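Local coordinates for protein DNA polymerase (Bacillus phage phi29, PDB 2PY5) that replicates the linear viral genome by protein-primed, strand-displacing DNA synthesis of high processivity and proofreads it with a 3'-5' exonuclease, at residues 282-294 / 316-330. The protein carries 2 engineered substitutions. Sequence-based numbering, arbitrary orientation.
Sequences PLHIQHIRCEFEL and LKSSGGEIADLWLSN
I288 packs its CG2 against L326 CB (4.0 Å) and L328 CD1, branched aliphatics that also meet helix 330-339, L326 on M336 and L328 on L333 and M336. Further along, F292 fills the curl of 316-324: S319 CB stands over its ring face, 3.8 Å from the centroid, while L316 CB and A324 CB meet the rim, the small methyl leaving room for the ring. The strands 283-294 and 324-329 run antiparallel, paired by backbone bonds from Q286 to C290, and 340-356 flanks 283-294 on its other edge. On the face opposite I288 and L326, H287 lies on the five-membered ring of W327 in an offset stack, centroids 4.0 Å apart and planes at 13°. With CG anti to the backbone N (chi1 -175°), H287 also reaches D325, NE2 giving a bent bond to OD1 (2.6 Å). R289, bent at chi3 (71°), makes a salt bridge from NH1 to D325 OD2 (2.7 Å), on that oxygen's anti lone pair and close to the guanidinium plane. Beyond, S319 OG accepts from F292 N (2.9 Å), and a water joins it to G321 N and E291 OE2; E291 OE1 bonds N344. One carboxylate thus ties two neighbouring-strand side chains; it would favour cationic H287, but R289 partly offsets this, leaving the charge open.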
ATOM      1  N   PRO F 282     -13.794   0.088  28.083  1.00 30.16           N
ATOM      2  CA  PRO F 282     -12.594   0.834  28.492  1.00 31.06           C
ATOM      3  C   PRO F 282     -11.862   1.619  27.379  1.00 31.47           C
ATOM      4  O   PRO F 282     -10.904   2.380  27.700  1.00 31.16           O
ATOM      5  CB  PRO F 282     -11.699  -0.264  29.047  1.00 32.39           C
ATOM      6  CG  PRO F 282     -12.011  -1.434  28.183  1.00 30.72           C
ATOM      7  CD  PRO F 282     -13.506  -1.351  27.968  1.00 30.23           C
ATOM      8  N   LEU F 283     -12.285   1.446  26.128  1.00 30.47           N
ATOM      9  CA  LEU F 283     -11.750   2.196  24.992  1.00 30.58           C
ATOM     10  C   LEU F 283     -12.814   3.146  24.483  1.00 31.34           C
ATOM     11  O   LEU F 283     -14.004   2.867  24.550  1.00 31.05           O
ATOM     12  CB  LEU F 283     -11.324   1.280  23.842  1.00 30.78           C
ATOM     13  CG  LEU F 283     -10.211   0.273  24.120  1.00 30.57           C
ATOM     14  CD1 LEU F 283      -9.906  -0.536  22.877  1.00 31.92           C
ATOM     15  CD2 LEU F 283      -8.934   0.943  24.672  1.00 32.89           C
ATOM     16  N   HIS F 284     -12.397   4.280  23.928  1.00 30.95           N
ATOM     17  CA  HIS F 284     -13.376   5.199  23.386  1.00 31.38           C
ATOM     18  C   HIS F 284     -12.801   6.069  22.288  1.00 31.93           C
ATOM     19  O   HIS F 284     -11.594   6.176  22.149  1.00 31.85           O
ATOM     20  CB  HIS F 284     -14.034   6.067  24.476  1.00 31.22           C
ATOM     21  CG  HIS F 284     -13.172   7.170  25.033  1.00 31.26           C
ATOM     22  ND1 HIS F 284     -12.222   6.965  26.005  1.00 32.24           N
ATOM     23  CD2 HIS F 284     -13.195   8.509  24.809  1.00 32.40           C
ATOM     24  CE1 HIS F 284     -11.648   8.123  26.314  1.00 34.05           C
ATOM     25  NE2 HIS F 284     -12.222   9.075  25.598  1.00 32.75           N
ATOM     26  N   ILE F 285     -13.711   6.667  21.537  1.00 30.51           N
ATOM     27  CA  ILE F 285     -13.402   7.721  20.553  1.00 30.56           C
ATOM     28  C   ILE F 285     -14.157   8.940  21.051  1.00 33.18           C
ATOM     29  O   ILE F 285     -15.349   8.862  21.318  1.00 31.75           O
ATOM     30  CB  ILE F 285     -13.822   7.306  19.125  1.00 30.29           C
ATOM     31  CG1 ILE F 285     -12.911   6.190  18.605  1.00 31.24           C
ATOM     32  CG2 ILE F 285     -13.753   8.530  18.152  1.00 32.04           C
ATOM     33  CD1 ILE F 285     -13.396   5.512  17.316  1.00 31.98           C
ATOM     34  N   GLN F 286     -13.434  10.051  21.186  1.00 31.95           N
ATOM     35  CA  GLN F 286     -13.979  11.313  21.728  1.00 30.47           C
ATOM     36  C   GLN F 286     -13.984  12.347  20.609  1.00 30.91           C
ATOM     37  O   GLN F 286     -12.947  12.582  19.996  1.00 31.80           O
ATOM     38  CB  GLN F 286     -13.113  11.798  22.885  1.00 31.28           C
ATOM     39  CG  GLN F 286     -13.551  13.110  23.539  1.00 31.00           C
ATOM     40  CD  GLN F 286     -14.830  12.963  24.357  1.00 32.45           C
ATOM     41  OE1 GLN F 286     -14.854  12.255  25.388  1.00 33.17           O
ATOM     42  NE2 GLN F 286     -15.888  13.654  23.931  1.00 31.31           N
ATOM     43  N   HIS F 287     -15.142  12.946  20.356  1.00 29.89           N
ATOM     44  CA  HIS F 287     -15.247  14.147  19.526  1.00 29.57           C
ATOM     45  C   HIS F 287     -14.973  15.334  20.438  1.00 30.63           C
ATOM     46  O   HIS F 287     -15.689  15.545  21.433  1.00 30.51           O
ATOM     47  CB  HIS F 287     -16.636  14.253  18.897  1.00 29.60           C
ATOM     48  CG  HIS F 287     -16.804  15.403  17.934  1.00 28.07           C
ATOM     49  ND1 HIS F 287     -18.043  15.803  17.479  1.00 28.74           N
ATOM     50  CD2 HIS F 287     -15.903  16.233  17.348  1.00 30.77           C
ATOM     51  CE1 HIS F 287     -17.899  16.828  16.653  1.00 30.45           C
ATOM     52  NE2 HIS F 287     -16.613  17.100  16.547  1.00 30.38           N
ATOM     53  N   ILE F 288     -13.955  16.117  20.082  1.00 30.77           N
ATOM     54  CA  ILE F 288     -13.474  17.239  20.893  1.00 32.01           C
ATOM     55  C   ILE F 288     -13.219  18.402  19.953  1.00 33.56           C
ATOM     56  O   ILE F 288     -12.734  18.191  18.847  1.00 34.50           O
ATOM     57  CB  ILE F 288     -12.171  16.858  21.681  1.00 35.80           C
ATOM     58  CG1 ILE F 288     -11.614  18.039  22.478  1.00 38.34           C
ATOM     59  CG2 ILE F 288     -11.095  16.270  20.749  1.00 36.77           C
ATOM     60  CD1 ILE F 288     -10.547  17.632  23.490  1.00 39.42           C
ATOM     61  N   ARG F 289     -13.546  19.617  20.403  1.00 30.04           N
ATOM     62  CA  ARG F 289     -13.152  20.835  19.717  1.00 29.89           C
ATOM     63  C   ARG F 289     -12.228  21.560  20.666  1.00 31.37           C
ATOM     64  O   ARG F 289     -12.502  21.625  21.857  1.00 31.44           O
ATOM     65  CB  ARG F 289     -14.359  21.702  19.387  1.00 31.38           C
ATOM     66  CG  ARG F 289     -15.198  21.174  18.229  1.00 31.98           C
ATOM     67  CD  ARG F 289     -16.470  21.947  18.040  1.00 33.24           C
ATOM     68  NE  ARG F 289     -16.217  23.292  17.519  1.00 31.03           N
ATOM     69  CZ  ARG F 289     -16.022  23.584  16.231  1.00 34.65           C
ATOM     70  NH1 ARG F 289     -16.049  22.644  15.297  1.00 35.91           N
ATOM     71  NH2 ARG F 289     -15.816  24.831  15.873  1.00 32.91           N
ATOM     72  N   CYS F 290     -11.138  22.105  20.143  1.00 30.00           N
ATOM     73  CA  CYS F 290     -10.196  22.816  20.995  1.00 29.68           C
ATOM     74  C   CYS F 290      -9.233  23.651  20.179  1.00 32.14           C
ATOM     75  O   CYS F 290      -9.197  23.570  18.954  1.00 29.81           O
ATOM     76  CB  CYS F 290      -9.404  21.837  21.871  1.00 33.21           C
ATOM     77  SG  CYS F 290      -8.288  20.773  20.950  1.00 34.98           S
ATOM     78  N   GLU F 291      -8.484  24.486  20.889  1.00 29.57           N
ATOM     79  CA  GLU F 291      -7.281  25.097  20.373  1.00 27.32           C
ATOM     80  C   GLU F 291      -6.125  24.501  21.151  1.00 28.61           C
ATOM     81  O   GLU F 291      -6.312  23.895  22.219  1.00 29.17           O
ATOM     82  CB  GLU F 291      -7.357  26.615  20.516  1.00 27.07           C
ATOM     83  CG  GLU F 291      -8.420  27.220  19.607  1.00 29.49           C
ATOM     84  CD  GLU F 291      -8.607  28.698  19.831  1.00 32.42           C
ATOM     85  OE1 GLU F 291      -9.606  29.087  20.473  1.00 37.69           O
ATOM     86  OE2 GLU F 291      -7.759  29.466  19.369  1.00 33.88           O
ATOM     87  N   PHE F 292      -4.949  24.547  20.562  1.00 28.52           N
ATOM     88  CA  PHE F 292      -3.806  23.886  21.170  1.00 29.72           C
ATOM     89  C   PHE F 292      -2.484  24.578  20.889  1.00 31.57           C
ATOM     90  O   PHE F 292      -2.345  25.322  19.917  1.00 30.35           O
ATOM     91  CB  PHE F 292      -3.729  22.414  20.741  1.00 30.50           C
ATOM     92  CG  PHE F 292      -3.620  22.207  19.254  1.00 29.68           C
ATOM     93  CD1 PHE F 292      -2.389  22.328  18.609  1.00 29.46           C
ATOM     94  CD2 PHE F 292      -4.746  21.873  18.502  1.00 32.23           C
ATOM     95  CE1 PHE F 292      -2.281  22.119  17.241  1.00 32.80           C
ATOM     96  CE2 PHE F 292      -4.640  21.667  17.117  1.00 34.52           C
ATOM     97  CZ  PHE F 292      -3.410  21.785  16.498  1.00 33.56           C
ATOM     98  N   GLU F 293      -1.531  24.355  21.785  1.00 30.03           N
ATOM     99  CA  GLU F 293      -0.166  24.842  21.607  1.00 29.20           C
ATOM    100  C   GLU F 293       0.789  23.774  22.128  1.00 27.35           C
ATOM    101  O   GLU F 293       0.653  23.314  23.263  1.00 28.56           O
ATOM    102  CB  GLU F 293       0.062  26.166  22.346  1.00 33.79           C
ATOM    103  CG  GLU F 293       0.901  27.170  21.550  1.00 40.40           C
ATOM    104  CD  GLU F 293       0.089  27.977  20.538  1.00 43.93           C
ATOM    105  OE1 GLU F 293      -1.146  28.157  20.698  1.00 47.40           O
ATOM    106  OE2 GLU F 293       0.700  28.454  19.571  1.00 51.46           O
ATOM    107  N   LEU F 294       1.735  23.365  21.287  1.00 27.61           N
ATOM    108  CA  LEU F 294       2.685  22.310  21.651  1.00 28.25           C
ATOM    109  C   LEU F 294       3.504  22.718  22.864  1.00 29.39           C
ATOM    110  O   LEU F 294       3.975  23.860  22.930  1.00 30.23           O
ATOM    111  CB  LEU F 294       3.614  22.047  20.475  1.00 28.66           C
ATOM    112  CG  LEU F 294       4.644  20.933  20.615  1.00 28.53           C
ATOM    113  CD1 LEU F 294       3.935  19.578  20.713  1.00 27.83           C
ATOM    114  CD2 LEU F 294       5.600  20.985  19.441  1.00 28.29           C
ATOM    115  N   LEU F 316       1.438  19.855  13.777  1.00 33.26           N
ATOM    116  CA  LEU F 316       1.244  21.256  14.092  1.00 34.88           C
ATOM    117  C   LEU F 316       1.747  21.593  15.478  1.00 32.82           C
ATOM    118  O   LEU F 316       1.527  20.833  16.438  1.00 31.75           O
ATOM    119  CB  LEU F 316      -0.242  21.614  13.992  1.00 34.96           C
ATOM    120  CG  LEU F 316      -0.885  21.377  12.621  1.00 36.93           C
ATOM    121  CD1 LEU F 316      -2.402  21.541  12.674  1.00 37.53           C
ATOM    122  CD2 LEU F 316      -0.274  22.294  11.592  1.00 37.84           C
ATOM    123  N   LYS F 317       2.400  22.742  15.566  1.00 33.13           N
ATOM    124  CA  LYS F 317       2.801  23.342  16.828  1.00 35.13           C
ATOM    125  C   LYS F 317       1.624  24.080  17.458  1.00 33.80           C
ATOM    126  O   LYS F 317       1.522  24.162  18.673  1.00 35.89           O
ATOM    127  CB  LYS F 317       3.951  24.320  16.592  1.00 34.89           C
ATOM    128  CG  LYS F 317       4.668  24.792  17.843  1.00 38.43           C
ATOM    129  CD  LYS F 317       5.807  25.764  17.468  1.00 39.85           C
ATOM    130  CE  LYS F 317       6.986  25.687  18.437  1.00 40.70           C
ATOM    131  NZ  LYS F 317       8.205  26.403  17.933  1.00 42.51           N
ATOM    132  N   SER F 318       0.744  24.621  16.613  1.00 31.95           N
ATOM    133  CA  SER F 318      -0.357  25.465  17.060  1.00 31.39           C
ATOM    134  C   SER F 318      -1.584  25.301  16.178  1.00 31.16           C
ATOM    135  O   SER F 318      -1.464  25.069  14.974  1.00 33.74           O
ATOM    136  CB  SER F 318       0.082  26.924  16.996  1.00 30.28           C
ATOM    137  OG  SER F 318      -0.937  27.774  17.485  1.00 30.51           O
ATOM    138  N   SER F 319      -2.763  25.480  16.772  1.00 28.94           N
ATOM    139  CA  SER F 319      -4.002  25.544  16.020  1.00 29.35           C
ATOM    140  C   SER F 319      -4.153  26.887  15.290  1.00 31.35           C
ATOM    141  O   SER F 319      -4.960  27.015  14.377  1.00 33.24           O
ATOM    142  CB  SER F 319      -5.190  25.278  16.957  1.00 30.46           C
ATOM    143  OG  SER F 319      -5.121  26.094  18.113  1.00 29.40           O
ATOM    144  N   GLY F 320      -3.374  27.885  15.678  1.00 30.70           N
ATOM    145  CA  GLY F 320      -3.357  29.150  14.950  1.00 28.34           C
ATOM    146  C   GLY F 320      -4.726  29.803  14.827  1.00 30.35           C
ATOM    147  O   GLY F 320      -5.076  30.357  13.779  1.00 34.13           O
ATOM    148  N   GLY F 321      -5.507  29.732  15.899  1.00 30.23           N
ATOM    149  CA  GLY F 321      -6.787  30.427  15.966  1.00 35.70           C
ATOM    150  C   GLY F 321      -7.921  29.763  15.212  1.00 37.43           C
ATOM    151  O   GLY F 321      -9.075  30.172  15.362  1.00 42.98           O
ATOM    152  N   GLU F 322      -7.599  28.758  14.389  1.00 35.86           N
ATOM    153  CA  GLU F 322      -8.600  27.907  13.770  1.00 35.90           C
ATOM    154  C   GLU F 322      -8.920  26.846  14.798  1.00 31.82           C
ATOM    155  O   GLU F 322      -8.016  26.207  15.322  1.00 37.48           O
ATOM    156  CB  GLU F 322      -8.036  27.253  12.506  1.00 41.78           C
ATOM    157  CG  GLU F 322      -9.079  26.719  11.536  1.00 47.04           C
ATOM    158  CD  GLU F 322      -8.613  26.810  10.083  1.00 50.90           C
ATOM    159  OE1 GLU F 322      -9.158  27.649   9.332  1.00 54.19           O
ATOM    160  OE2 GLU F 322      -7.689  26.057   9.703  1.00 54.28           O
ATOM    161  N   ILE F 323     -10.197  26.675  15.102  1.00 29.36           N
ATOM    162  CA  ILE F 323     -10.605  25.657  16.062  1.00 29.27           C
ATOM    163  C   ILE F 323     -10.408  24.271  15.437  1.00 31.32           C
ATOM    164  O   ILE F 323     -10.858  24.037  14.306  1.00 34.16           O
ATOM    165  CB  ILE F 323     -12.064  25.841  16.497  1.00 29.36           C
ATOM    166  CG1 ILE F 323     -12.237  27.194  17.196  1.00 33.63           C
ATOM    167  CG2 ILE F 323     -12.511  24.691  17.420  1.00 32.27           C
ATOM    168  CD1 ILE F 323     -13.665  27.517  17.473  1.00 35.71           C
ATOM    169  N   ALA F 324      -9.744  23.381  16.172  1.00 29.57           N
ATOM    170  CA  ALA F 324      -9.524  21.996  15.746  1.00 30.56           C
ATOM    171  C   ALA F 324     -10.758  21.194  16.114  1.00 33.07           C
ATOM    172  O   ALA F 324     -11.177  21.197  17.279  1.00 33.34           O
ATOM    173  CB  ALA F 324      -8.310  21.420  16.414  1.00 32.43           C
ATOM    174  N   ASP F 325     -11.341  20.513  15.130  1.00 30.55           N
ATOM    175  CA  ASP F 325     -12.488  19.654  15.363  1.00 29.64           C
ATOM    176  C   ASP F 325     -12.022  18.223  15.110  1.00 29.03           C
ATOM    177  O   ASP F 325     -11.768  17.848  13.962  1.00 32.63           O
ATOM    178  CB  ASP F 325     -13.651  20.032  14.461  1.00 31.73           C
ATOM    179  CG  ASP F 325     -14.924  19.308  14.832  1.00 33.61           C
ATOM    180  OD1 ASP F 325     -14.948  18.090  14.757  1.00 40.57           O
ATOM    181  OD2 ASP F 325     -15.918  19.967  15.173  1.00 40.71           O
ATOM    182  N   LEU F 326     -11.881  17.455  16.180  1.00 29.88           N
ATOM    183  CA  LEU F 326     -11.212  16.166  16.105  1.00 32.09           C
ATOM    184  C   LEU F 326     -12.046  15.048  16.691  1.00 33.71           C
ATOM    185  O   LEU F 326     -12.704  15.226  17.697  1.00 31.90           O
ATOM    186  CB  LEU F 326      -9.903  16.234  16.889  1.00 33.51           C
ATOM    187  CG  LEU F 326      -8.911  17.333  16.492  1.00 36.62           C
ATOM    188  CD1 LEU F 326      -7.896  17.544  17.609  1.00 37.47           C
ATOM    189  CD2 LEU F 326      -8.238  16.985  15.190  1.00 37.94           C
ATOM    190  N   TRP F 327     -11.972  13.875  16.060  1.00 33.03           N
ATOM    191  CA  TRP F 327     -12.437  12.629  16.653  1.00 29.89           C
ATOM    192  C   TRP F 327     -11.192  11.794  16.927  1.00 31.23           C
ATOM    193  O   TRP F 327     -10.478  11.443  15.979  1.00 31.95           O
ATOM    194  CB  TRP F 327     -13.347  11.895  15.686  1.00 31.84           C
ATOM    195  CG  TRP F 327     -14.641  12.568  15.454  1.00 30.51           C
ATOM    196  CD1 TRP F 327     -14.855  13.689  14.712  1.00 31.09           C
ATOM    197  CD2 TRP F 327     -15.918  12.171  15.964  1.00 31.07           C
ATOM    198  NE1 TRP F 327     -16.199  14.019  14.721  1.00 32.15           N
ATOM    199  CE2 TRP F 327     -16.867  13.091  15.475  1.00 30.34           C
ATOM    200  CE3 TRP F 327     -16.360  11.104  16.764  1.00 31.71           C
ATOM    201  CZ2 TRP F 327     -18.227  12.996  15.776  1.00 31.41           C
ATOM    202  CZ3 TRP F 327     -17.713  11.025  17.077  1.00 32.22           C
ATOM    203  CH2 TRP F 327     -18.626  11.959  16.581  1.00 32.50           C
ATOM    204  N   LEU F 328     -10.942  11.482  18.198  1.00 30.60           N
ATOM    205  CA  LEU F 328      -9.697  10.834  18.631  1.00 31.57           C
ATOM    206  C   LEU F 328      -9.963   9.586  19.434  1.00 31.16           C
ATOM    207  O   LEU F 328     -10.761   9.603  20.369  1.00 32.12           O
ATOM    208  CB  LEU F 328      -8.866  11.789  19.507  1.00 32.25           C
ATOM    209  CG  LEU F 328      -8.455  13.123  18.862  1.00 33.13           C
ATOM    210  CD1 LEU F 328      -7.781  13.999  19.880  1.00 35.87           C
ATOM    211  CD2 LEU F 328      -7.534  12.866  17.701  1.00 36.20           C
ATOM    212  N   SER F 329      -9.255   8.514  19.094  1.00 32.06           N
ATOM    213  CA  SER F 329      -9.177   7.367  19.999  1.00 31.36           C
ATOM    214  C   SER F 329      -8.624   7.828  21.348  1.00 33.80           C
ATOM    215  O   SER F 329      -7.898   8.825  21.441  1.00 32.98           O
ATOM    216  CB  SER F 329      -8.267   6.291  19.404  1.00 32.44           C
ATOM    217  OG  SER F 329      -6.882   6.659  19.483  1.00 33.75           O
ATOM    218  N   ASN F 330      -8.892   7.088  22.419  1.00 32.68           N
ATOM    219  CA  ASN F 330      -8.342   7.476  23.713  1.00 31.78           C
ATOM    220  C   ASN F 330      -6.800   7.477  23.724  1.00 32.93           C
ATOM    221  O   ASN F 330      -6.180   8.244  24.461  1.00 33.67           O
ATOM    222  CB  ASN F 330      -8.895   6.614  24.876  1.00 32.49           C
ATOM    223  CG  ASN F 330      -8.653   5.124  24.692  1.00 32.67           C
ATOM    224  OD1 ASN F 330      -9.395   4.459  23.970  1.00 32.66           O
ATOM    225  ND2 ASN F 330      -7.630   4.591  25.377  1.00 34.34           N
TER
HETATM  226  O   HOH W   1      -5.479  28.707  18.318  1.00 29.92           O